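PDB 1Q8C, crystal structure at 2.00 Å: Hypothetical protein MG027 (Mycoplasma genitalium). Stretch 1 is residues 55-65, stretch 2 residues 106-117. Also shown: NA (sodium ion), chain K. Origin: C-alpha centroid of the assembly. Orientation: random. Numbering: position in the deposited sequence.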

ATOM      1  N   GLU A  55      15.269   2.684   7.263  1.00 43.45           N
ATOM      2  CA  GLU A  55      15.568   2.118   5.952  1.00 43.72           C
ATOM      3  C   GLU A  55      14.505   1.084   5.520  1.00 43.50           C
ATOM      4  O   GLU A  55      14.213   0.988   4.347  1.00 43.48           O
ATOM      5  CB  GLU A  55      16.988   1.546   5.917  1.00 43.94           C
ATOM      6  CG  GLU A  55      18.116   2.607   6.001  1.00 44.27           C
ATOM      7  CD  GLU A  55      18.090   3.615   4.851  1.00 46.21           C
ATOM      8  OE1 GLU A  55      18.672   4.711   4.999  1.00 47.05           O
ATOM      9  OE2 GLU A  55      17.479   3.322   3.794  1.00 47.72           O
ATOM     10  N   TRP A  56      13.902   0.358   6.457  1.00 43.34           N
ATOM     11  CA  TRP A  56      12.851  -0.610   6.115  1.00 43.52           C
ATOM     12  C   TRP A  56      11.691   0.091   5.348  1.00 43.61           C
ATOM     13  O   TRP A  56      11.264  -0.365   4.310  1.00 43.41           O
ATOM     14  CB  TRP A  56      12.345  -1.327   7.386  1.00 43.87           C
ATOM     15  CG  TRP A  56      11.396  -2.469   7.123  1.00 43.45           C
ATOM     16  CD1 TRP A  56      11.727  -3.733   6.737  1.00 42.20           C
ATOM     17  CD2 TRP A  56       9.953  -2.447   7.211  1.00 43.42           C
ATOM     18  NE1 TRP A  56      10.592  -4.491   6.576  1.00 42.06           N
ATOM     19  CE2 TRP A  56       9.492  -3.731   6.860  1.00 42.22           C
ATOM     20  CE3 TRP A  56       9.003  -1.468   7.547  1.00 43.20           C
ATOM     21  CZ2 TRP A  56       8.142  -4.063   6.838  1.00 41.98           C
ATOM     22  CZ3 TRP A  56       7.657  -1.809   7.524  1.00 42.26           C
ATOM     23  CH2 TRP A  56       7.248  -3.089   7.176  1.00 42.77           C
ATOM     24  N   GLN A  57      11.222   1.219   5.863  1.00 43.49           N
ATOM     25  CA  GLN A  57      10.138   2.004   5.266  1.00 43.50           C
ATOM     26  C   GLN A  57      10.553   2.655   3.918  1.00 43.70           C
ATOM     27  O   GLN A  57       9.765   2.733   2.984  1.00 44.03           O
ATOM     28  CB  GLN A  57       9.724   3.115   6.241  1.00 43.39           C
ATOM     29  CG  GLN A  57       8.981   2.656   7.480  1.00 42.77           C
ATOM     30  CD  GLN A  57       8.783   3.766   8.477  1.00 43.15           C
ATOM     31  OE1 GLN A  57       7.664   4.157   8.756  1.00 44.56           O
ATOM     32  NE2 GLN A  57       9.865   4.280   9.007  1.00 43.05           N
ATOM     33  N   LYS A  58      11.785   3.145   3.866  1.00 43.64           N
ATOM     34  CA  LYS A  58      12.359   3.771   2.677  1.00 44.03           C
ATOM     35  C   LYS A  58      12.490   2.783   1.531  1.00 43.93           C
ATOM     36  O   LYS A  58      12.449   3.178   0.360  1.00 44.32           O
ATOM     37  CB  LYS A  58      13.757   4.350   3.008  1.00 44.15           C
ATOM     38  CG  LYS A  58      13.713   5.686   3.788  1.00 44.85           C
ATOM     39  CD  LYS A  58      15.068   6.012   4.476  1.00 44.77           C
ATOM     40  CE  LYS A  58      14.958   7.229   5.392  1.00 44.82           C
ATOM     41  NZ  LYS A  58      16.278   7.714   5.959  1.00 44.71           N
ATOM     42  N   LEU A  59      12.644   1.503   1.855  1.00 43.68           N
ATOM     43  CA  LEU A  59      12.745   0.490   0.795  1.00 43.94           C
ATOM     44  C   LEU A  59      11.352   0.216   0.210  1.00 43.93           C
ATOM     45  O   LEU A  59      11.233  -0.042  -0.979  1.00 43.87           O
ATOM     46  CB  LEU A  59      13.374  -0.803   1.310  1.00 43.92           C
ATOM     47  CG  LEU A  59      14.598  -1.525   0.701  1.00 45.08           C
ATOM     48  CD1 LEU A  59      14.233  -2.984   0.371  1.00 44.80           C
ATOM     49  CD2 LEU A  59      15.291  -0.814  -0.499  1.00 44.75           C
ATOM     50  N   ILE A  60      10.312   0.286   1.036  1.00 43.56           N
ATOM     51  CA  ILE A  60       8.922   0.141   0.562  1.00 43.56           C
ATOM     52  C   ILE A  60       8.575   1.295  -0.389  1.00 43.70           C
ATOM     53  O   ILE A  60       7.996   1.087  -1.448  1.00 44.20           O
ATOM     54  CB  ILE A  60       7.908   0.101   1.771  1.00 43.22           C
ATOM     55  CG1 ILE A  60       8.133  -1.160   2.602  1.00 43.72           C
ATOM     56  CG2 ILE A  60       6.425   0.143   1.284  1.00 43.25           C
ATOM     57  CD1 ILE A  60       7.390  -1.208   3.951  1.00 43.58           C
ATOM     58  N   VAL A  61       8.923   2.511   0.009  1.00 43.86           N
ATOM     59  CA  VAL A  61       8.615   3.707  -0.765  1.00 43.85           C
ATOM     60  C   VAL A  61       9.390   3.741  -2.082  1.00 43.63           C
ATOM     61  O   VAL A  61       8.938   4.296  -3.076  1.00 43.62           O
ATOM     62  CB  VAL A  61       8.914   4.958   0.069  1.00 43.94           C
ATOM     63  CG1 VAL A  61       8.950   6.239  -0.811  1.00 44.56           C
ATOM     64  CG2 VAL A  61       7.884   5.053   1.193  1.00 43.71           C
ATOM     65  N   LYS A  62      10.557   3.132  -2.074  1.00 43.72           N
ATOM     66  CA  LYS A  62      11.381   3.016  -3.249  1.00 44.07           C
ATOM     67  C   LYS A  62      10.718   2.047  -4.254  1.00 43.94           C
ATOM     68  O   LYS A  62      10.651   2.345  -5.441  1.00 44.42           O
ATOM     69  CB  LYS A  62      12.808   2.577  -2.853  1.00 44.19           C
ATOM     70  CG  LYS A  62      13.732   2.148  -4.020  1.00 44.57           C
ATOM     71  CD  LYS A  62      15.236   2.292  -3.688  1.00 45.47           C
ATOM     72  CE  LYS A  62      16.104   2.477  -4.951  1.00 45.50           C
ATOM     73  NZ  LYS A  62      16.474   1.212  -5.656  1.00 46.48           N
ATOM     74  N   ALA A  63      10.243   0.903  -3.780  1.00 43.54           N
ATOM     75  CA  ALA A  63       9.543  -0.058  -4.624  1.00 43.04           C
ATOM     76  C   ALA A  63       8.262   0.574  -5.191  1.00 42.94           C
ATOM     77  O   ALA A  63       7.952   0.411  -6.378  1.00 42.52           O
ATOM     78  CB  ALA A  63       9.232  -1.304  -3.830  1.00 43.36           C
ATOM     79  N   PHE A  64       7.537   1.301  -4.338  1.00 42.83           N
ATOM     80  CA  PHE A  64       6.326   2.050  -4.722  1.00 43.07           C
ATOM     81  C   PHE A  64       6.618   3.073  -5.842  1.00 43.26           C
ATOM     82  O   PHE A  64       5.878   3.166  -6.821  1.00 42.80           O
ATOM     83  CB  PHE A  64       5.773   2.802  -3.498  1.00 43.16           C
ATOM     84  CG  PHE A  64       4.814   3.891  -3.840  1.00 43.19           C
ATOM     85  CD1 PHE A  64       3.500   3.605  -4.156  1.00 43.86           C
ATOM     86  CD2 PHE A  64       5.225   5.198  -3.867  1.00 43.78           C
ATOM     87  CE1 PHE A  64       2.634   4.617  -4.491  1.00 45.08           C
ATOM     88  CE2 PHE A  64       4.363   6.215  -4.205  1.00 43.22           C
ATOM     89  CZ  PHE A  64       3.076   5.931  -4.509  1.00 44.80           C
ATOM     90  N   SER A  65       7.692   3.853  -5.656  1.00 43.42           N
ATOM     91  CA  SER A  65       8.063   4.927  -6.575  1.00 43.32           C
ATOM     92  C   SER A  65       8.403   4.399  -7.963  1.00 43.34           C
ATOM     93  O   SER A  65       8.171   5.071  -8.951  1.00 43.20           O
ATOM     94  CB  SER A  65       9.241   5.740  -6.035  1.00 43.12           C
ATOM     95  OG  SER A  65      10.464   5.022  -6.136  1.00 44.23           O
ATOM     96  N   VAL A 106      -3.661  -0.645  -0.328  1.00 43.44           N
ATOM     97  CA  VAL A 106      -3.346  -1.743  -1.245  1.00 43.51           C
ATOM     98  C   VAL A 106      -1.967  -1.518  -1.917  1.00 43.45           C
ATOM     99  O   VAL A 106      -1.190  -2.442  -2.049  1.00 43.55           O
ATOM    100  CB  VAL A 106      -4.422  -1.940  -2.335  1.00 43.43           C
ATOM    101  CG1 VAL A 106      -3.938  -2.957  -3.375  1.00 43.74           C
ATOM    102  CG2 VAL A 106      -5.741  -2.433  -1.724  1.00 43.43           C
ATOM    103  N   LEU A 107      -1.668  -0.305  -2.348  1.00 43.38           N
ATOM    104  CA  LEU A 107      -0.358  -0.042  -2.954  1.00 43.54           C
ATOM    105  C   LEU A 107       0.788  -0.252  -1.976  1.00 43.58           C
ATOM    106  O   LEU A 107       1.896  -0.581  -2.389  1.00 44.07           O
ATOM    107  CB  LEU A 107      -0.298   1.377  -3.502  1.00 43.66           C
ATOM    108  CG  LEU A 107      -1.157   1.548  -4.748  1.00 43.35           C
ATOM    109  CD1 LEU A 107      -1.425   3.014  -4.992  1.00 43.44           C
ATOM    110  CD2 LEU A 107      -0.471   0.908  -5.932  1.00 43.19           C
ATOM    111  N   CYS A 108       0.538  -0.068  -0.684  1.00 43.57           N
ATOM    112  CA  CYS A 108       1.601  -0.248   0.305  1.00 44.00           C
ATOM    113  C   CYS A 108       1.943  -1.727   0.414  1.00 43.93           C
ATOM    114  O   CYS A 108       3.109  -2.089   0.475  1.00 44.19           O
ATOM    115  CB  CYS A 108       1.214   0.356   1.665  1.00 44.30           C
ATOM    116  SG  CYS A 108       2.436   0.135   3.016  1.00 45.18           S
ATOM    117  N   ALA A 109       0.910  -2.570   0.409  1.00 43.97           N
ATOM    118  CA  ALA A 109       1.045  -4.023   0.483  1.00 43.77           C
ATOM    119  C   ALA A 109       1.808  -4.610  -0.712  1.00 43.64           C
ATOM    120  O   ALA A 109       2.640  -5.521  -0.555  1.00 43.36           O
ATOM    121  CB  ALA A 109      -0.352  -4.666   0.576  1.00 43.51           C
ATOM    122  N   LEU A 110       1.476  -4.110  -1.900  1.00 43.38           N
ATOM    123  CA  LEU A 110       2.179  -4.446  -3.134  1.00 43.28           C
ATOM    124  C   LEU A 110       3.629  -3.998  -3.064  1.00 43.28           C
ATOM    125  O   LEU A 110       4.531  -4.717  -3.475  1.00 43.15           O
ATOM    126  CB  LEU A 110       1.531  -3.742  -4.328  1.00 43.42           C
ATOM    127  CG  LEU A 110       0.093  -4.134  -4.677  1.00 42.92           C
ATOM    128  CD1 LEU A 110      -0.481  -3.309  -5.812  1.00 43.07           C
ATOM    129  CD2 LEU A 110       0.085  -5.572  -5.069  1.00 43.67           C
ATOM    130  N   SER A 111       3.836  -2.790  -2.554  1.00 43.42           N
ATOM    131  CA  SER A 111       5.168  -2.205  -2.473  1.00 43.38           C
ATOM    132  C   SER A 111       6.008  -2.989  -1.499  1.00 43.69           C
ATOM    133  O   SER A 111       7.189  -3.188  -1.738  1.00 43.44           O
ATOM    134  CB  SER A 111       5.098  -0.740  -2.025  1.00 43.77           C
ATOM    135  OG  SER A 111       4.294   0.021  -2.907  1.00 43.48           O
ATOM    136  N   GLU A 112       5.375  -3.470  -0.425  1.00 44.09           N
ATOM    137  CA  GLU A 112       6.083  -4.152   0.637  1.00 44.16           C
ATOM    138  C   GLU A 112       6.422  -5.571   0.242  1.00 44.39           C
ATOM    139  O   GLU A 112       7.486  -6.080   0.575  1.00 44.15           O
ATOM    140  CB  GLU A 112       5.282  -4.155   1.953  1.00 44.48           C
ATOM    141  CG  GLU A 112       5.987  -4.987   3.020  1.00 44.23           C
ATOM    142  CD  GLU A 112       5.336  -5.005   4.394  1.00 45.11           C
ATOM    143  OE1 GLU A 112       5.827  -5.803   5.224  1.00 43.09           O
ATOM    144  OE2 GLU A 112       4.377  -4.239   4.654  1.00 46.17           O
ATOM    145  N   GLN A 113       5.511  -6.239  -0.443  1.00 44.54           N
ATOM    146  CA  GLN A 113       5.820  -7.584  -0.873  1.00 44.36           C
ATOM    147  C   GLN A 113       6.971  -7.542  -1.855  1.00 44.54           C
ATOM    148  O   GLN A 113       7.798  -8.447  -1.888  1.00 44.82           O
ATOM    149  CB  GLN A 113       4.619  -8.264  -1.502  1.00 44.28           C
ATOM    150  CG  GLN A 113       4.938  -9.710  -1.810  1.00 44.22           C
ATOM    151  CD  GLN A 113       3.709 -10.555  -2.053  1.00 43.60           C
ATOM    152  OE1 GLN A 113       3.421 -11.456  -1.283  1.00 44.06           O
ATOM    153  NE2 GLN A 113       3.011 -10.288  -3.135  1.00 42.26           N
ATOM    154  N   LYS A 114       7.004  -6.491  -2.666  1.00 44.70           N
ATOM    155  CA  LYS A 114       8.072  -6.287  -3.638  1.00 44.69           C
ATOM    156  C   LYS A 114       9.416  -6.007  -2.951  1.00 44.33           C
ATOM    157  O   LYS A 114      10.429  -6.577  -3.305  1.00 44.46           O
ATOM    158  CB  LYS A 114       7.708  -5.110  -4.567  1.00 44.80           C
ATOM    159  CG  LYS A 114       8.774  -4.752  -5.608  1.00 45.25           C
ATOM    160  CD  LYS A 114       8.854  -5.804  -6.689  1.00 45.60           C
ATOM    161  CE  LYS A 114       8.942  -5.191  -8.071  1.00 47.11           C
ATOM    162  NZ  LYS A 114       7.592  -4.965  -8.706  1.00 48.85           N
ATOM    163  N   ALA A 115       9.427  -5.124  -1.960  1.00 44.24           N
ATOM    164  CA  ALA A 115      10.687  -4.715  -1.322  1.00 43.83           C
ATOM    165  C   ALA A 115      11.229  -5.760  -0.334  1.00 43.53           C
ATOM    166  O   ALA A 115      12.424  -6.052  -0.281  1.00 42.93           O
ATOM    167  CB  ALA A 115      10.475  -3.403  -0.614  1.00 43.90           C
ATOM    168  N   HIS A 116      10.322  -6.319   0.455  1.00 43.32           N
ATOM    169  CA  HIS A 116      10.684  -7.148   1.592  1.00 43.32           C
ATOM    170  C   HIS A 116      10.210  -8.598   1.507  1.00 43.18           C
ATOM    171  O   HIS A 116      10.599  -9.413   2.323  1.00 43.39           O
ATOM    172  CB  HIS A 116      10.139  -6.501   2.842  1.00 43.10           C
ATOM    173  CG  HIS A 116      10.737  -5.163   3.118  1.00 43.11           C
ATOM    174  ND1 HIS A 116      12.094  -4.980   3.292  1.00 43.30           N
ATOM    175  CD2 HIS A 116      10.172  -3.938   3.245  1.00 42.62           C
ATOM    176  CE1 HIS A 116      12.334  -3.706   3.540  1.00 42.35           C
ATOM    177  NE2 HIS A 116      11.184  -3.053   3.527  1.00 40.93           N
ATOM    178  N   ASN A 117       9.371  -8.906   0.525  1.00 43.23           N
ATOM    179  CA  ASN A 117       8.910 -10.277   0.301  1.00 43.31           C
ATOM    180  C   ASN A 117       8.091 -10.791   1.492  1.00 43.09           C
ATOM    181  O   ASN A 117       8.101 -11.969   1.792  1.00 42.63           O
ATOM    182  CB  ASN A 117      10.093 -11.205  -0.020  1.00 42.98           C
ATOM    183  CG  ASN A 117      10.764 -10.856  -1.341  1.00 43.33           C
ATOM    184  OD1 ASN A 117      11.951 -10.519  -1.386  1.00 42.91           O
ATOM    185  ND2 ASN A 117      10.004 -10.945  -2.429  1.00 42.83           N
TER
HETATM  186 NA    NA K 161      12.895   5.760  -0.508  1.00 55.13          NA
HETATM  187  O   HOH W   1      13.299   7.791   0.853  1.00 49.93           O

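Two helices that cross steeply can touch over only a short length, and the contact then depends on small side chains that let the backbones come near while one larger side chain fills a hole between them. The helix in residues 55-65 of MG027 and the one that runs through most of residues 106-117 illustrate this well. Their axes approach to 7.9 Å, with 108° between their N-to-C directions, and 572 Å² of surface is buried between the stretches.

The polar component is a single hydrogen bond, from His116 NE2 to Trp56 O, 2.8 Å long and nearly straight at 164°. A carbonyl inside a helix normally serves the amide four residues on, but here the bond from Ile60 N to Trp56 O is weak, at 3.5 Å, as is the one from Leu59 N to Trp56 O, at 3.4 Å. The imidazole makes the shortest of the three hydrogen bonds to this oxygen.

The same histidine also provides the aromatic component. Its ring forms an offset stack with the five-membered ring of Trp56, the centroids 3.7 Å apart and the planes inclined by only 12°. One flat side chain thus meets both the backbone and the side chain of a single residue. Trp56, with chi1 in the t well, starts sideways from its helix, yet its end comes nearer to the partner. The far side of the indole reaches Glu112, whose OE1 lies 3.3 Å from Trp56 CZ2, near the ring plane.

Apolar packing fills the rest. Ile60 is the knob, seated among Cys108, Ser111, Glu112 and His116. Its CG1 lies 3.5 Å from His116 CD2, at the edge of the imidazole, and its CG2 lies 3.7 Å from Ser111 CB; a branched aliphatic side chain can touch several walls of such a hole at once. A methyl is short enough to lie between the helices: Ala63 CB and Ala115 CB are 4.0 Å apart, and each methyl also meets the opposing backbone, Ala63 CB at 3.5 Å from Ser111 O and Ala115 CB at 3.5 Å from Leu59 O. Leu59, though exposed, points its CA-to-CB bond toward the other helix and sets CD1 3.9 Å from Ala115 CB.

Ser111 shows how a small polar residue can be buried here. Its hydroxyl donates to its own helix, Ser111 OG to Leu107 O at 2.5 Å, while Phe64 CB packs 3.2 Å from Ser111 OG. Further along, Phe64 CE1 reaches Leu107 CD1 at 4.4 Å, a looser contact at the ring edge.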